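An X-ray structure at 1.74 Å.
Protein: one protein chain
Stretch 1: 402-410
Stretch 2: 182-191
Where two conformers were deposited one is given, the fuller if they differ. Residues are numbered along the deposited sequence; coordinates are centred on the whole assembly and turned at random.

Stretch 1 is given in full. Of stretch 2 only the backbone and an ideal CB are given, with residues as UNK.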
ATOM      1  N   ILE A 402      -3.922  -1.637 -33.525  1.00 23.74           N
ATOM      2  CA  ILE A 402      -2.771  -2.527 -33.717  1.00 23.86           C
ATOM      3  C   ILE A 402      -2.563  -2.802 -35.192  1.00 27.49           C
ATOM      4  O   ILE A 402      -3.486  -3.231 -35.886  1.00 24.35           O
ATOM      5  CB  ILE A 402      -2.907  -3.871 -32.925  1.00 25.94           C
ATOM      6  CG1 ILE A 402      -3.167  -3.634 -31.415  1.00 26.24           C
ATOM      7  CG2 ILE A 402      -1.716  -4.889 -33.198  1.00 25.09           C
ATOM      8  CD1 ILE A 402      -1.902  -3.022 -30.619  1.00 30.51           C
ATOM      9  N   GLN A 403      -1.330  -2.556 -35.664  1.00 24.32           N
ATOM     10  CA  GLN A 403      -0.909  -2.850 -37.034  0.50 23.87           C
ATOM     11  C   GLN A 403       0.409  -3.584 -36.946  1.00 25.30           C
ATOM     12  O   GLN A 403       1.342  -3.052 -36.358  1.00 22.80           O
ATOM     13  CB  GLN A 403      -0.786  -1.560 -37.878  0.50 25.53           C
ATOM     14  CG  GLN A 403      -0.196  -1.772 -39.261  0.50 31.95           C
ATOM     15  CD  GLN A 403       0.354  -0.502 -39.867  0.50 43.73           C
ATOM     16  OE1 GLN A 403      -0.364   0.474 -40.088  0.50 43.53           O
ATOM     17  NE2 GLN A 403       1.635  -0.501 -40.188  0.50 23.27           N
ATOM     18  N   ARG A 404       0.489  -4.801 -37.512  1.00 23.17           N
ATOM     19  CA  ARG A 404       1.713  -5.621 -37.512  1.00 24.00           C
ATOM     20  C   ARG A 404       2.289  -5.748 -36.084  1.00 26.20           C
ATOM     21  O   ARG A 404       3.475  -5.437 -35.832  1.00 22.14           O
ATOM     22  CB  ARG A 404       2.761  -5.024 -38.492  1.00 22.81           C
ATOM     23  CG  ARG A 404       2.252  -4.927 -39.924  1.00 29.69           C
ATOM     24  CD  ARG A 404       3.293  -4.284 -40.813  1.00 38.03           C
ATOM     25  NE  ARG A 404       2.837  -4.191 -42.195  1.00 54.74           N
ATOM     26  CZ  ARG A 404       3.632  -4.308 -43.253  1.00 67.21           C
ATOM     27  NH1 ARG A 404       4.937  -4.516 -43.093  1.00 47.76           N
ATOM     28  NH2 ARG A 404       3.131  -4.219 -44.480  1.00 43.90           N
ATOM     29  N   ALA A 405       1.405  -6.127 -35.119  1.00 23.47           N
ATOM     30  CA  ALA A 405       1.764  -6.340 -33.708  1.00 22.73           C
ATOM     31  C   ALA A 405       2.460  -5.074 -33.112  1.00 22.59           C
ATOM     32  O   ALA A 405       3.445  -5.179 -32.376  1.00 20.76           O
ATOM     33  CB  ALA A 405       2.667  -7.569 -33.572  1.00 22.64           C
ATOM     34  N   SER A 406       1.946  -3.894 -33.489  1.00 20.02           N
ATOM     35  CA  SER A 406       2.476  -2.602 -33.022  1.00 19.12           C
ATOM     36  C   SER A 406       1.346  -1.677 -32.726  1.00 24.35           C
ATOM     37  O   SER A 406       0.350  -1.663 -33.470  1.00 23.91           O
ATOM     38  CB  SER A 406       3.422  -1.945 -34.032  1.00 20.34           C
ATOM     39  OG  SER A 406       4.441  -2.825 -34.471  1.00 31.24           O
ATOM     40  N   TYR A 407       1.543  -0.839 -31.689  1.00 20.50           N
ATOM     41  CA  TYR A 407       0.597   0.200 -31.291  1.00 19.69           C
ATOM     42  C   TYR A 407       0.733   1.414 -32.216  1.00 24.23           C
ATOM     43  O   TYR A 407       1.726   2.145 -32.112  1.00 22.06           O
ATOM     44  CB  TYR A 407       0.879   0.634 -29.838  1.00 19.74           C
ATOM     45  CG  TYR A 407       0.302  -0.285 -28.787  1.00 19.25           C
ATOM     46  CD1 TYR A 407      -0.982  -0.078 -28.283  1.00 20.58           C
ATOM     47  CD2 TYR A 407       1.052  -1.340 -28.262  1.00 19.18           C
ATOM     48  CE1 TYR A 407      -1.470  -0.826 -27.199  1.00 20.09           C
ATOM     49  CE2 TYR A 407       0.560  -2.126 -27.207  1.00 18.50           C
ATOM     50  CZ  TYR A 407      -0.709  -1.874 -26.696  1.00 20.82           C
ATOM     51  OH  TYR A 407      -1.223  -2.612 -25.657  1.00 19.63           O
ATOM     52  N   MET A 408      -0.285   1.685 -33.038  1.00 19.68           N
ATOM     53  CA  MET A 408      -0.243   2.873 -33.864  1.00 18.35           C
ATOM     54  C   MET A 408      -0.626   4.074 -32.972  1.00 25.33           C
ATOM     55  O   MET A 408      -1.570   3.938 -32.167  1.00 25.66           O
ATOM     56  CB  MET A 408      -1.165   2.712 -35.085  1.00 21.01           C
ATOM     57  CG  MET A 408      -0.773   1.536 -35.953  1.00 22.95           C
ATOM     58  SD  MET A 408       0.978   1.437 -36.443  1.00 26.67           S
ATOM     59  CE  MET A 408       1.082   2.904 -37.493  1.00 23.19           C
ATOM     60  N   PRO A 409       0.157   5.177 -33.007  1.00 20.98           N
ATOM     61  CA  PRO A 409      -0.121   6.314 -32.100  1.00 20.00           C
ATOM     62  C   PRO A 409      -1.549   6.856 -32.205  1.00 22.90           C
ATOM     63  O   PRO A 409      -1.991   7.198 -33.307  1.00 21.74           O
ATOM     64  CB  PRO A 409       0.894   7.384 -32.537  1.00 21.73           C
ATOM     65  CG  PRO A 409       1.999   6.623 -33.204  1.00 24.25           C
ATOM     66  CD  PRO A 409       1.277   5.495 -33.924  1.00 21.21           C
ATOM     67  N   PRO A 410      -2.254   7.008 -31.065  1.00 22.66           N
ATOM     68  CA  PRO A 410      -3.617   7.595 -31.114  1.00 22.73           C
ATOM     69  C   PRO A 410      -3.649   8.954 -31.824  1.00 25.28           C
ATOM     70  O   PRO A 410      -2.746   9.778 -31.646  1.00 25.21           O
ATOM     71  CB  PRO A 410      -3.993   7.742 -29.633  1.00 23.40           C
ATOM     72  CG  PRO A 410      -3.232   6.622 -28.949  1.00 27.07           C
ATOM     73  CD  PRO A 410      -1.893   6.571 -29.696  1.00 23.60           C
ATOM     74  N   UNK A 182       8.840   7.948 -36.913  1.00 21.36           N
ATOM     75  CA  UNK A 182       8.988   6.476 -36.817  1.00 21.57           C
ATOM     76  C   UNK A 182       7.743   5.836 -36.150  1.00 22.50           C
ATOM     77  O   UNK A 182       7.191   4.829 -36.636  1.00 21.72           O
ATOM     78  CB  UNK A 182      10.247   6.123 -36.022  1.00 21.57           C
ATOM     79  N   UNK A 183       7.289   6.461 -35.060  1.00 20.34           N
ATOM     80  CA  UNK A 183       6.114   6.037 -34.312  1.00 17.61           C
ATOM     81  C   UNK A 183       4.864   6.104 -35.197  1.00 23.72           C
ATOM     82  O   UNK A 183       4.115   5.131 -35.250  1.00 21.99           O
ATOM     83  CB  UNK A 183       5.934   6.904 -33.064  1.00 17.61           C
ATOM     84  N   UNK A 184       4.685   7.214 -35.946  1.00 22.24           N
ATOM     85  CA  UNK A 184       3.501   7.369 -36.780  1.00 22.08           C
ATOM     86  C   UNK A 184       3.518   6.389 -37.944  1.00 25.75           C
ATOM     87  O   UNK A 184       2.466   5.933 -38.369  1.00 23.96           O
ATOM     88  CB  UNK A 184       3.400   8.804 -37.301  1.00 22.08           C
ATOM     89  N   UNK A 185       4.720   6.034 -38.429  1.00 23.55           N
ATOM     90  CA  UNK A 185       4.812   5.161 -39.585  1.00 24.57           C
ATOM     91  C   UNK A 185       4.677   3.672 -39.231  1.00 24.63           C
ATOM     92  O   UNK A 185       4.061   2.952 -40.010  1.00 24.26           O
ATOM     93  CB  UNK A 185       6.144   5.403 -40.297  1.00 24.57           C
ATOM     94  N   UNK A 186       5.231   3.212 -38.081  1.00 20.83           N
ATOM     95  CA  UNK A 186       5.315   1.796 -37.762  1.00 21.61           C
ATOM     96  C   UNK A 186       4.749   1.389 -36.400  1.00 23.91           C
ATOM     97  O   UNK A 186       4.594   0.195 -36.172  1.00 23.54           O
ATOM     98  CB  UNK A 186       6.781   1.365 -37.833  1.00 21.61           C
ATOM     99  N   UNK A 187       4.530   2.347 -35.495  1.00 20.00           N
ATOM    100  CA  UNK A 187       3.958   2.041 -34.195  1.00 20.21           C
ATOM    101  C   UNK A 187       4.961   1.532 -33.187  1.00 21.91           C
ATOM    102  O   UNK A 187       6.151   1.374 -33.491  1.00 21.30           O
ATOM    103  CB  UNK A 187       2.842   1.007 -34.356  1.00 20.21           C
ATOM    104  N   UNK A 188       4.463   1.248 -31.971  1.00 19.05           N
ATOM    105  CA  UNK A 188       5.264   0.791 -30.835  1.00 18.40           C
ATOM    106  C   UNK A 188       5.171  -0.728 -30.733  1.00 23.02           C
ATOM    107  O   UNK A 188       4.068  -1.250 -30.643  1.00 21.31           O
ATOM    108  CB  UNK A 188       4.799   1.450 -29.535  1.00 18.40           C
ATOM    109  N   UNK A 189       6.328  -1.443 -30.709  1.00 20.89           N
ATOM    110  CA  UNK A 189       6.298  -2.915 -30.754  1.00 18.88           C
ATOM    111  C   UNK A 189       5.559  -3.504 -29.540  1.00 21.35           C
ATOM    112  O   UNK A 189       5.720  -3.015 -28.417  1.00 18.65           O
ATOM    113  CB  UNK A 189       7.723  -3.468 -30.812  1.00 18.88           C
ATOM    114  N   UNK A 190       4.701  -4.516 -29.799  1.00 18.73           N
ATOM    115  CA  UNK A 190       3.921  -5.169 -28.734  1.00 18.86           C
ATOM    116  C   UNK A 190       4.170  -6.677 -28.643  1.00 20.83           C
ATOM    117  O   UNK A 190       4.754  -7.296 -29.526  1.00 20.44           O
ATOM    118  CB  UNK A 190       2.429  -4.918 -28.960  1.00 18.86           C
ATOM    119  N   UNK A 191       3.752  -7.254 -27.515  1.00 18.27           N
ATOM    120  CA  UNK A 191       3.716  -8.701 -27.333  1.00 18.34           C
ATOM    121  C   UNK A 191       2.301  -9.031 -26.953  1.00 20.14           C
ATOM    122  O   UNK A 191       1.593  -8.144 -26.415  1.00 19.13           O
ATOM    123  CB  UNK A 191       4.715  -9.187 -26.281  1.00 18.34           C
TER

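Stretch 2 runs from the end of a helix (182-186) through a turn into a strand (188-191) that pairs antiparallel with the short strand around 406-408. Position 182 has helical backbone angles, and nothing of stretch 1 lies within 5.5 Å of its CB. Almost any helix-compatible side chain would serve, polar ones included; the residue is Gln182, whose O accepts a hydrogen bond from the backbone N of 186.

At position 183 the CA-to-CB bond points sideways, and the ideal CB lies 3.9 Å from Pro409 CG. The proline ring offers only an apolar surface, so alanine, leucine, isoleucine or methionine would fit. The residue is Met183. Its CB packs against Pro409 CG at 3.9 Å, while the end of the side chain leads away; Pro409 CD also sits 3.2 Å from Met183 O.

Position 184 directs its CB away from stretch 1, but Pro409 CG is only 4.8 Å from the ideal CB, so a branched or long apolar chain could bend back to it, and a polar one could turn outward instead. Leu184, with chi1 m and chi2 t, takes the first course and brings CD2 to 3.9 Å from Pro409 CG. Its backbone O meets Met408 CE at 3.4 Å.

Positions 185 and 186 also point away, with no atom of stretch 1 within 5.5 Å of either ideal CB. Stretch 1 sets little limit on either side chain, and small or polar residues would do. Ala185 adds no side-chain contact. Gln186 curls its chain so that its end comes nearer stretch 1, and its backbone O also takes part: water 1 donates to both Gln186 O (2.7 Å) and Gln403 O (2.8 Å), bridging the stretches, and Ser406 CB approaches Gln186 O to 3.2 Å.

Position 187 is the most restrictive. Its phi of 82° by itself favours glycine, and an ideal CB would lie 2.8 Å from both Tyr407 O and Met408 SD and 3.0 Å from Ser406 CB. Only the absence of a side chain suits this site, and Gly187 lets its CA come within 3.1 Å of Tyr407 O. Its N closes the helix by bonding to Met183 O at 2.8 Å.

At 188 extended angles place the CB on the same sheet face as Tyr407, 4.0 Å from Tyr407 CB; beta-branched, aromatic or other apolar residues would suit. Tyr188 packs its CB there and leads its ring away. Its backbone forms a reciprocal pair, Tyr188 N to Tyr407 O at 2.9 Å and Tyr407 N to Tyr188 O at 2.8 Å.

The ideal CB of 189 lies on the face of Ser406, 4.9 Å from Ala405 O and 5.0 Å from Ser406 OG, so stretch 1 presses on it little. Its N has no acceptor in stretch 1, and phi is -62°, so proline is possible among many. Pro189 is found; its ring stays clear of stretch 1, and it pairs with Ser406 in the non-hydrogen-bonded register.

The CB of 190 points toward stretch 1, 3.8 Å from Tyr407 CE2 and 3.6 Å from Ala405 O, which favours something small. Ala190 fits, and its N donates to Ala405 O at 2.9 Å.

Position 191 points away and is unconstrained by stretch 1; it is Tyr191, its hydroxyl bonded elsewhere in the structure.

Stretch 2 182-191: QMLAQGYPAY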
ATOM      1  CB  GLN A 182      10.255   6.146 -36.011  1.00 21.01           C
ATOM      2  CG  GLN A 182      10.411   4.671 -35.651  1.00 25.18           C
ATOM      3  CD  GLN A 182      10.488   3.774 -36.873  1.00 27.17           C
ATOM      4  OE1 GLN A 182      11.083   4.121 -37.899  1.00 22.83           O
ATOM      5  NE2 GLN A 182       9.914   2.582 -36.763  1.00 22.35           N
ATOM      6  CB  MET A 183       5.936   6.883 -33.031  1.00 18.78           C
ATOM      7  CG  MET A 183       6.916   6.481 -31.961  1.00 19.82           C
ATOM      8  SD  MET A 183       6.758   4.747 -31.285  1.00 21.44           S
ATOM      9  CE  MET A 183       7.984   3.858 -32.264  1.00 18.32           C
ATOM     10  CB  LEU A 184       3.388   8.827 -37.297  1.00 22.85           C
ATOM     11  CG  LEU A 184       3.130   9.890 -36.197  1.00 25.74           C
ATOM     12  CD1 LEU A 184       3.374  11.322 -36.749  1.00 28.37           C
ATOM     13  CD2 LEU A 184       1.714   9.710 -35.530  1.00 23.69           C
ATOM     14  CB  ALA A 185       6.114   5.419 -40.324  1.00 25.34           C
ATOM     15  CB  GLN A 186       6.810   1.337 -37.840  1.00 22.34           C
ATOM     16  CG  GLN A 186       7.453   1.622 -39.234  1.00 25.70           C
ATOM     17  CD  GLN A 186       6.834   0.880 -40.412  1.00 32.78           C
ATOM     18  OE1 GLN A 186       6.174  -0.150 -40.254  1.00 27.71           O
ATOM     19  NE2 GLN A 186       7.025   1.394 -41.616  1.00 26.72           N
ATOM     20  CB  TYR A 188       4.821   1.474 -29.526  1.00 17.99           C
ATOM     21  CG  TYR A 188       5.915   1.384 -28.479  1.00 16.66           C
ATOM     22  CD1 TYR A 188       6.137   0.199 -27.780  1.00 18.29           C
ATOM     23  CD2 TYR A 188       6.802   2.438 -28.282  1.00 18.45           C
ATOM     24  CE1 TYR A 188       7.218   0.068 -26.900  1.00 19.27           C
ATOM     25  CE2 TYR A 188       7.878   2.325 -27.397  1.00 18.85           C
ATOM     26  CZ  TYR A 188       8.068   1.145 -26.691  1.00 20.88           C
ATOM     27  OH  TYR A 188       9.128   1.031 -25.831  1.00 17.58           O
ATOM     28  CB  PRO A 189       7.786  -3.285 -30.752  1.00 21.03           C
ATOM     29  CG  PRO A 189       8.488  -2.088 -30.055  1.00 24.53           C
ATOM     30  CD  PRO A 189       7.725  -0.946 -30.732  1.00 23.12           C
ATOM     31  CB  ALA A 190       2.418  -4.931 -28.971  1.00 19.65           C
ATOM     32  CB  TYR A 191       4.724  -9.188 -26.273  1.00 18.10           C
ATOM     33  CG  TYR A 191       4.425  -8.832 -24.828  1.00 18.95           C
ATOM     34  CD1 TYR A 191       3.690  -9.696 -24.015  1.00 20.16           C
ATOM     35  CD2 TYR A 191       5.054  -7.745 -24.212  1.00 18.20           C
ATOM     36  CE1 TYR A 191       3.484  -9.421 -22.663  1.00 20.85           C
ATOM     37  CE2 TYR A 191       4.922  -7.508 -22.833  1.00 19.31           C
ATOM     38  CZ  TYR A 191       4.130  -8.347 -22.067  1.00 21.72           C
ATOM     39  OH  TYR A 191       3.952  -8.112 -20.737  1.00 21.43           O
TER
HETATM   40  O   HOH W   1       3.119  -1.428 -37.778  1.00 29.16           O
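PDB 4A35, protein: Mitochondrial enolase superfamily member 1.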